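Local coordinates for protein aclacinomycin oxidoreductase (AknOx) (Streptomyces galilaeus, PDB 2IPI) that oxidises the terminal sugar of aclacinomycin N and then of aclacinomycin A with molecular oxygen, using a bicovalently attached FAD, at residues D115-P125 with T223-G234; P285-Y294 with L304-L313. All coordinates share one frame; numbering follows the deposited sequence.

Contact 1: D115-P125 with T223-G234; sequences DSGKRAFAVEP and TRYWFRTPGATG
In the FAD-binding PCMH-type domain, Phe121, Ala122 and Val123 pair with Phe227, Trp226 and Tyr225 as two neighbouring antiparallel strands of a five-stranded sheet. Phe121 and Phe227 exchange backbone bonds in both directions, as do Val123 and Tyr225, while Ala122 and Trp226 form the non-hydrogen-bonded pair between them.

The Trp226 indole packs on the turn end of the hairpin of strands 112-115 and 120-123. Its six-membered edge receives the methyl of Ala120, with CB 3.3 Å from CE3, and the CB of Asp115, 3.4 Å from CZ3. Ala122 CB lies over one face and Lys118 CG over the other, both offset toward the rim, and NE1 bonds Glu181 on strand 177-185.

On the sheet face of Phe227, Val123 CG2 meets that ring edge-on, 3.3 Å from CE1. With CG1 turned anti to the carbonyl carbon (chi1 -48°), CG2 is directed at both the Phe227 edge and Tyr225 CB. Tyr225 OH bonds Gly155 O beyond the pair. Toward the FAD, which Pro125 touches, Glu124 OE2 and Arg224 NH2 make a weak, long salt bridge of 3.4 Å; the stronger partner of Arg224 is Glu181.

At the far end Arg119, bent at chi3, reaches the loop after strand 221-227. Its NH1 is shared by two carbonyls: Ala232 O, 2.8 Å away and tilted out of the guanidinium plane, and Gly234 O, also 2.8 Å from NH1 but in that plane, its bond nearly straight at 165°.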
# COMPACT_ATOMS: atom_id res chain seq x y z
N ASP A 115 7.70 23.79 6.01
CA ASP A 115 8.39 24.95 5.46
C ASP A 115 7.42 26.12 5.31
O ASP A 115 6.57 26.09 4.43
CB ASP A 115 9.03 24.67 4.11
CG ASP A 115 9.91 25.81 3.65
OD1 ASP A 115 11.05 25.49 3.25
OD2 ASP A 115 9.52 26.99 3.67
N SER A 116 7.56 27.11 6.19
CA SER A 116 6.67 28.27 6.15
C SER A 116 6.69 28.91 4.76
O SER A 116 5.68 29.42 4.28
CB SER A 116 7.05 29.31 7.21
OG SER A 116 7.85 28.75 8.22
N GLY A 117 7.87 28.85 4.14
CA GLY A 117 7.99 29.47 2.83
C GLY A 117 6.99 28.84 1.87
O GLY A 117 6.05 29.49 1.41
N LYS A 118 7.22 27.57 1.61
CA LYS A 118 6.54 26.74 0.65
C LYS A 118 5.11 26.43 1.08
O LYS A 118 4.28 25.94 0.30
CB LYS A 118 7.30 25.42 0.48
CG LYS A 118 8.51 25.48 -0.42
CD LYS A 118 9.81 25.56 0.36
CE LYS A 118 10.73 26.64 -0.19
NZ LYS A 118 12.03 26.08 -0.62
N ARG A 119 4.80 26.73 2.34
CA ARG A 119 3.46 26.41 2.85
C ARG A 119 3.23 24.91 2.71
O ARG A 119 2.16 24.45 2.30
CB ARG A 119 2.40 27.22 2.12
CG ARG A 119 1.13 27.48 2.90
CD ARG A 119 0.38 28.66 2.29
NE ARG A 119 -0.34 28.24 1.10
CZ ARG A 119 -1.65 28.02 1.04
NH1 ARG A 119 -2.41 28.18 2.12
NH2 ARG A 119 -2.22 27.63 -0.09
N ALA A 120 4.28 24.17 3.06
CA ALA A 120 4.19 22.72 2.89
C ALA A 120 4.99 21.98 3.94
O ALA A 120 5.86 22.54 4.60
CB ALA A 120 4.67 22.33 1.49
N PHE A 121 4.70 20.69 4.08
CA PHE A 121 5.40 19.84 5.02
C PHE A 121 6.43 18.91 4.37
O PHE A 121 6.02 18.10 3.51
CB PHE A 121 4.37 19.00 5.76
CG PHE A 121 3.52 19.71 6.80
CD1 PHE A 121 2.30 20.24 6.44
CD2 PHE A 121 3.95 19.84 8.12
CE1 PHE A 121 1.47 20.89 7.35
CE2 PHE A 121 3.12 20.48 9.03
CZ PHE A 121 1.89 20.99 8.65
N ALA A 122 7.68 19.01 4.81
CA ALA A 122 8.85 18.23 4.45
C ALA A 122 8.86 16.81 4.98
O ALA A 122 8.76 16.55 6.17
CB ALA A 122 10.13 18.96 4.82
N VAL A 123 8.95 15.80 4.11
CA VAL A 123 9.12 14.42 4.59
C VAL A 123 10.11 13.67 3.70
O VAL A 123 9.92 13.55 2.48
CB VAL A 123 7.82 13.61 4.70
CG1 VAL A 123 6.71 14.36 5.42
CG2 VAL A 123 7.29 13.18 3.33
N GLU A 124 11.19 13.13 4.27
CA GLU A 124 12.18 12.41 3.42
C GLU A 124 11.79 10.96 3.29
O GLU A 124 11.13 10.41 4.17
CB GLU A 124 13.57 12.60 4.00
CG GLU A 124 14.16 13.97 3.65
CD GLU A 124 15.44 14.27 4.41
OE1 GLU A 124 16.13 13.39 4.94
OE2 GLU A 124 15.83 15.46 4.46
N PRO A 125 12.18 10.30 2.20
CA PRO A 125 11.69 8.95 1.93
C PRO A 125 12.13 7.91 2.96
O PRO A 125 11.49 6.86 3.03
CB PRO A 125 12.34 8.59 0.58
CG PRO A 125 13.56 9.46 0.54
CD PRO A 125 13.10 10.77 1.16
N THR A 223 13.70 12.18 -3.33
CA THR A 223 14.62 12.60 -2.28
C THR A 223 13.89 13.38 -1.19
O THR A 223 14.45 13.60 -0.11
CB THR A 223 15.75 13.46 -2.87
OG1 THR A 223 16.54 14.06 -1.83
CG2 THR A 223 15.16 14.61 -3.66
N ARG A 224 12.66 13.75 -1.48
CA ARG A 224 11.81 14.53 -0.58
C ARG A 224 10.40 14.72 -1.13
O ARG A 224 10.20 15.03 -2.31
CB ARG A 224 12.40 15.92 -0.31
CG ARG A 224 11.54 16.71 0.67
CD ARG A 224 12.18 18.03 1.03
NE ARG A 224 13.45 17.83 1.71
CZ ARG A 224 14.60 18.44 1.57
NH1 ARG A 224 14.74 19.42 0.69
NH2 ARG A 224 15.63 18.07 2.33
N TYR A 225 9.39 14.55 -0.28
CA TYR A 225 8.01 14.73 -0.64
C TYR A 225 7.42 15.95 0.09
O TYR A 225 7.89 16.13 1.21
CB TYR A 225 7.15 13.53 -0.22
CG TYR A 225 7.33 12.21 -0.89
CD1 TYR A 225 8.22 11.25 -0.42
CD2 TYR A 225 6.57 11.91 -2.02
CE1 TYR A 225 8.36 10.03 -1.06
CE2 TYR A 225 6.73 10.69 -2.66
CZ TYR A 225 7.61 9.76 -2.18
OH TYR A 225 7.74 8.54 -2.83
N TRP A 226 6.49 16.64 -0.51
CA TRP A 226 5.80 17.79 0.04
C TRP A 226 4.31 17.57 0.17
O TRP A 226 3.67 17.18 -0.81
CB TRP A 226 6.12 19.09 -0.73
CG TRP A 226 7.56 19.52 -0.60
CD1 TRP A 226 8.56 19.07 -1.42
CD2 TRP A 226 8.19 20.42 0.32
NE1 TRP A 226 9.76 19.64 -1.05
CE2 TRP A 226 9.56 20.47 0.02
CE3 TRP A 226 7.74 21.19 1.39
CZ2 TRP A 226 10.48 21.25 0.72
CZ3 TRP A 226 8.64 21.97 2.09
CH2 TRP A 226 10.01 22.00 1.77
N PHE A 227 3.75 17.80 1.36
CA PHE A 227 2.32 17.63 1.56
C PHE A 227 1.59 18.90 1.97
O PHE A 227 2.06 19.65 2.81
CB PHE A 227 2.04 16.57 2.66
CG PHE A 227 2.51 15.21 2.16
CD1 PHE A 227 3.77 14.75 2.49
CD2 PHE A 227 1.67 14.45 1.36
CE1 PHE A 227 4.24 13.54 2.00
CE2 PHE A 227 2.14 13.23 0.87
CZ PHE A 227 3.40 12.78 1.19
N ARG A 228 0.41 19.06 1.37
CA ARG A 228 -0.56 20.08 1.68
C ARG A 228 -1.90 19.69 1.07
O ARG A 228 -1.95 19.35 -0.12
CB ARG A 228 -0.10 21.43 1.12
CG ARG A 228 -0.63 22.64 1.87
CD ARG A 228 -1.51 23.49 0.97
NE ARG A 228 -0.72 24.28 0.04
CZ ARG A 228 -0.35 23.94 -1.19
NH1 ARG A 228 -0.70 22.75 -1.69
NH2 ARG A 228 0.37 24.77 -1.93
N THR A 229 -2.96 19.77 1.86
CA THR A 229 -4.29 19.53 1.31
C THR A 229 -4.61 20.55 0.23
O THR A 229 -4.53 21.74 0.51
CB THR A 229 -5.36 19.55 2.41
OG1 THR A 229 -5.00 18.58 3.40
CG2 THR A 229 -6.71 19.18 1.83
N PRO A 230 -4.95 20.13 -0.98
CA PRO A 230 -5.30 21.08 -2.05
C PRO A 230 -6.37 22.06 -1.58
O PRO A 230 -6.32 23.25 -1.90
CB PRO A 230 -5.81 20.17 -3.17
CG PRO A 230 -5.02 18.91 -2.95
CD PRO A 230 -5.00 18.73 -1.45
N GLY A 231 -7.33 21.60 -0.77
CA GLY A 231 -8.19 22.62 -0.15
C GLY A 231 -7.52 23.15 1.11
O GLY A 231 -7.98 22.76 2.19
N ALA A 232 -6.48 23.99 1.02
CA ALA A 232 -5.88 24.53 2.24
C ALA A 232 -5.54 26.02 2.22
O ALA A 232 -4.59 26.45 1.57
CB ALA A 232 -4.62 23.70 2.52
N THR A 233 -6.27 26.87 2.94
CA THR A 233 -6.04 28.31 3.03
C THR A 233 -5.15 28.74 4.19
O THR A 233 -5.17 28.18 5.28
CB THR A 233 -7.40 29.04 3.18
OG1 THR A 233 -8.09 29.00 1.92
CG2 THR A 233 -7.23 30.51 3.52
N GLY A 234 -4.36 29.80 3.97
CA GLY A 234 -3.60 30.46 5.00
C GLY A 234 -2.22 29.93 5.29
O GLY A 234 -1.70 29.03 4.65

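Contact 2: P285-Y294 with L304-L313; sequences PYASMHSVFY and LLDIQIDGGL
Strands 290-294 and 304-310 run antiparallel, their axes 4.6 Å apart at closest approach, with His290-Gln308, Val292-Asp306 and Tyr294-Leu304 as hydrogen-bonded pairs. Between these lie the non-hydrogen-bonded pairs Ser291-Ile307 and Phe293-Leu305, where CA-H...O contacts add to the ladder; one joins Ser291 CA to Asp306 O at 3.1 Å.

Side chains divide by face. On that of Phe293, Leu305 sits squarely over the aromatic ring: its CG is 3.7 Å from the centroid and only 6° off the normal, a CH-pi contact, while CD2 reaches Phe293 CG at 3.4 Å. The ring is placed there by a CG anti to the backbone N (chi1 -154°), and its CD2 edge faces Leu304 O. Trp255 of strand 248-256 also meets this ring. Farther along, Ile309 CD1 packs 3.8 Å from Met289 CB, and helix 316-327 covers this apolar row through Leu320 and Phe323. Ser291 OG is buried here with no polar partner in the model.

The other face is more polar. Tyr294 and Leu304 lie side by side, Leu304 CD2 at the ring edge, 3.6 Å from Tyr294 CD1. His290 and Gln308 likewise run alongside each other, ring and amide planes 59° apart, joined by a weak bond of 3.4 Å from Gln308 NE2 to His290 ND1. Val292 touches Tyr397, a proton acceptor of the active site.

This is a beta hairpin within a seven-stranded antiparallel sheet that packs against a helix on one face and contributes Tyr294 to the anthracycline pocket on the other, consistent with the substrate-binding domain of berberine-bridge-enzyme-like oxidases, where an antiparallel sheet is backed by helices.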
# COMPACT_ATOMS: atom_id res chain seq x y z
N PRO A 285 -20.75 10.26 9.02
CA PRO A 285 -20.23 9.52 10.16
C PRO A 285 -19.41 8.29 9.81
O PRO A 285 -18.32 8.06 10.35
CB PRO A 285 -21.52 9.04 10.86
CG PRO A 285 -22.47 10.17 10.63
CD PRO A 285 -22.13 10.73 9.27
N TYR A 286 -19.96 7.47 8.92
CA TYR A 286 -19.30 6.19 8.63
C TYR A 286 -18.12 6.39 7.71
O TYR A 286 -17.27 5.50 7.59
CB TYR A 286 -20.31 5.18 8.09
CG TYR A 286 -21.02 4.41 9.19
CD1 TYR A 286 -20.32 3.70 10.16
CD2 TYR A 286 -22.40 4.41 9.26
CE1 TYR A 286 -20.99 3.00 11.16
CE2 TYR A 286 -23.08 3.72 10.24
CZ TYR A 286 -22.37 3.02 11.20
OH TYR A 286 -23.07 2.34 12.17
N ALA A 287 -17.97 7.55 7.08
CA ALA A 287 -16.72 7.84 6.38
C ALA A 287 -15.54 7.81 7.33
O ALA A 287 -14.39 7.61 6.92
CB ALA A 287 -16.77 9.17 5.66
N SER A 288 -15.77 8.01 8.63
CA SER A 288 -14.65 8.04 9.56
C SER A 288 -14.33 6.68 10.15
O SER A 288 -13.35 6.58 10.89
CB SER A 288 -14.92 9.06 10.68
OG SER A 288 -14.90 10.35 10.10
N MET A 289 -15.12 5.66 9.83
CA MET A 289 -14.85 4.29 10.33
C MET A 289 -13.89 3.54 9.43
O MET A 289 -13.92 3.70 8.20
CB MET A 289 -16.17 3.52 10.43
CG MET A 289 -16.18 2.32 11.37
SD MET A 289 -17.55 1.16 11.12
CE MET A 289 -16.95 0.23 9.72
N HIS A 290 -13.01 2.71 9.98
CA HIS A 290 -12.20 1.78 9.21
C HIS A 290 -12.32 0.38 9.79
O HIS A 290 -12.40 0.23 11.02
CB HIS A 290 -10.74 2.23 9.18
CG HIS A 290 -9.80 1.35 8.42
ND1 HIS A 290 -8.90 0.52 9.05
CD2 HIS A 290 -9.59 1.16 7.10
CE1 HIS A 290 -8.18 -0.15 8.17
NE2 HIS A 290 -8.59 0.23 6.96
N SER A 291 -12.34 -0.64 8.93
CA SER A 291 -12.26 -2.02 9.41
C SER A 291 -11.46 -2.89 8.44
O SER A 291 -11.48 -2.65 7.24
CB SER A 291 -13.62 -2.66 9.65
OG SER A 291 -14.27 -3.02 8.44
N VAL A 292 -10.82 -3.88 9.03
CA VAL A 292 -10.15 -4.97 8.36
C VAL A 292 -10.78 -6.30 8.80
O VAL A 292 -10.85 -6.56 10.00
CB VAL A 292 -8.65 -4.99 8.66
CG1 VAL A 292 -7.96 -6.14 7.93
CG2 VAL A 292 -8.03 -3.65 8.29
N PHE A 293 -11.25 -7.09 7.84
CA PHE A 293 -11.85 -8.38 8.23
C PHE A 293 -10.81 -9.44 7.92
O PHE A 293 -10.55 -9.72 6.75
CB PHE A 293 -13.18 -8.63 7.56
CG PHE A 293 -14.14 -9.56 8.32
CD1 PHE A 293 -15.47 -9.62 7.96
CD2 PHE A 293 -13.68 -10.33 9.37
CE1 PHE A 293 -16.35 -10.44 8.65
CE2 PHE A 293 -14.54 -11.17 10.06
CZ PHE A 293 -15.87 -11.22 9.68
N TYR A 294 -10.19 -10.01 8.96
CA TYR A 294 -9.16 -11.00 8.73
C TYR A 294 -9.82 -12.39 8.65
O TYR A 294 -10.15 -12.94 9.69
CB TYR A 294 -8.07 -11.02 9.80
CG TYR A 294 -7.32 -9.73 9.97
CD1 TYR A 294 -7.55 -8.93 11.09
CD2 TYR A 294 -6.39 -9.30 9.03
CE1 TYR A 294 -6.86 -7.74 11.26
CE2 TYR A 294 -5.70 -8.11 9.19
CZ TYR A 294 -5.95 -7.34 10.31
OH TYR A 294 -5.26 -6.17 10.47
N LEU A 304 -11.54 -12.63 12.28
CA LEU A 304 -11.60 -11.46 13.16
C LEU A 304 -11.92 -10.20 12.38
O LEU A 304 -11.29 -9.88 11.37
CB LEU A 304 -10.28 -11.37 13.91
CG LEU A 304 -10.01 -10.24 14.89
CD1 LEU A 304 -9.07 -10.76 15.97
CD2 LEU A 304 -9.40 -9.05 14.17
N LEU A 305 -12.91 -9.47 12.85
CA LEU A 305 -13.30 -8.18 12.28
C LEU A 305 -12.74 -7.07 13.17
O LEU A 305 -13.20 -6.96 14.31
CB LEU A 305 -14.81 -8.11 12.19
CG LEU A 305 -15.59 -7.43 11.08
CD1 LEU A 305 -16.66 -6.49 11.66
CD2 LEU A 305 -14.68 -6.67 10.12
N ASP A 306 -11.79 -6.30 12.69
CA ASP A 306 -11.12 -5.25 13.47
C ASP A 306 -11.56 -3.87 13.01
O ASP A 306 -11.19 -3.38 11.95
CB ASP A 306 -9.61 -5.43 13.37
CG ASP A 306 -8.81 -4.50 14.25
OD1 ASP A 306 -7.57 -4.65 14.30
OD2 ASP A 306 -9.38 -3.61 14.90
N ILE A 307 -12.36 -3.20 13.83
CA ILE A 307 -13.03 -1.97 13.43
C ILE A 307 -12.55 -0.76 14.23
O ILE A 307 -12.25 -0.85 15.43
CB ILE A 307 -14.55 -2.16 13.56
CG1 ILE A 307 -15.23 -1.13 14.46
CG2 ILE A 307 -14.93 -3.57 14.02
CD1 ILE A 307 -16.74 -1.34 14.57
N GLN A 308 -12.46 0.41 13.60
CA GLN A 308 -12.05 1.56 14.41
C GLN A 308 -12.72 2.84 13.93
O GLN A 308 -13.17 2.90 12.79
CB GLN A 308 -10.53 1.71 14.42
CG GLN A 308 -9.93 2.22 13.13
CD GLN A 308 -8.43 2.02 13.06
OE1 GLN A 308 -7.65 2.73 13.71
NE2 GLN A 308 -8.03 1.05 12.25
N ILE A 309 -12.80 3.85 14.79
CA ILE A 309 -13.40 5.13 14.46
C ILE A 309 -12.93 6.22 15.43
O ILE A 309 -12.47 5.92 16.53
CB ILE A 309 -14.95 5.08 14.49
CG1 ILE A 309 -15.62 6.19 13.72
CG2 ILE A 309 -15.43 5.05 15.94
CD1 ILE A 309 -17.02 5.93 13.23
N ASP A 310 -13.06 7.48 15.02
CA ASP A 310 -12.69 8.61 15.87
C ASP A 310 -13.63 8.61 17.07
O ASP A 310 -14.84 8.83 16.92
CB ASP A 310 -12.75 9.89 15.07
CG ASP A 310 -12.85 11.20 15.79
OD1 ASP A 310 -12.29 11.39 16.88
OD2 ASP A 310 -13.52 12.11 15.21
N GLY A 311 -13.07 8.37 18.24
CA GLY A 311 -13.81 8.37 19.48
C GLY A 311 -14.40 9.71 19.85
O GLY A 311 -15.15 9.82 20.83
N GLY A 312 -14.12 10.77 19.09
CA GLY A 312 -14.72 12.06 19.38
C GLY A 312 -15.94 12.35 18.56
O GLY A 312 -16.48 13.48 18.66
N LEU A 313 -16.43 11.42 17.72
CA LEU A 313 -17.62 11.85 16.96
C LEU A 313 -18.88 11.36 17.68
O LEU A 313 -18.94 10.28 18.25
CB LEU A 313 -17.66 11.37 15.52
CG LEU A 313 -16.97 10.12 15.03
CD1 LEU A 313 -17.36 8.83 15.74
CD2 LEU A 313 -17.27 9.97 13.53

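In the fold
Both contacts are antiparallel strand pairs, partly buried, but they belong to different sheets, and their centres lie 28 Å apart with no touch between them. Contact 1 joins strands almost a hundred residues apart in the FAD-binding part of the chain, whereas contact 2 joins the arms of one hairpin in the sheet beside the bound anthracycline. Charged groups matter more in contact 1, where Arg119 reaches carbonyls at one end of an aromatic centre and Arg224 carboxylates at the other; contact 2 relies on its apolar, helix-covered face and keeps most of its polar side chains on the other. Each touches one small molecule: the cofactor through Pro125, the anthracycline through Tyr294.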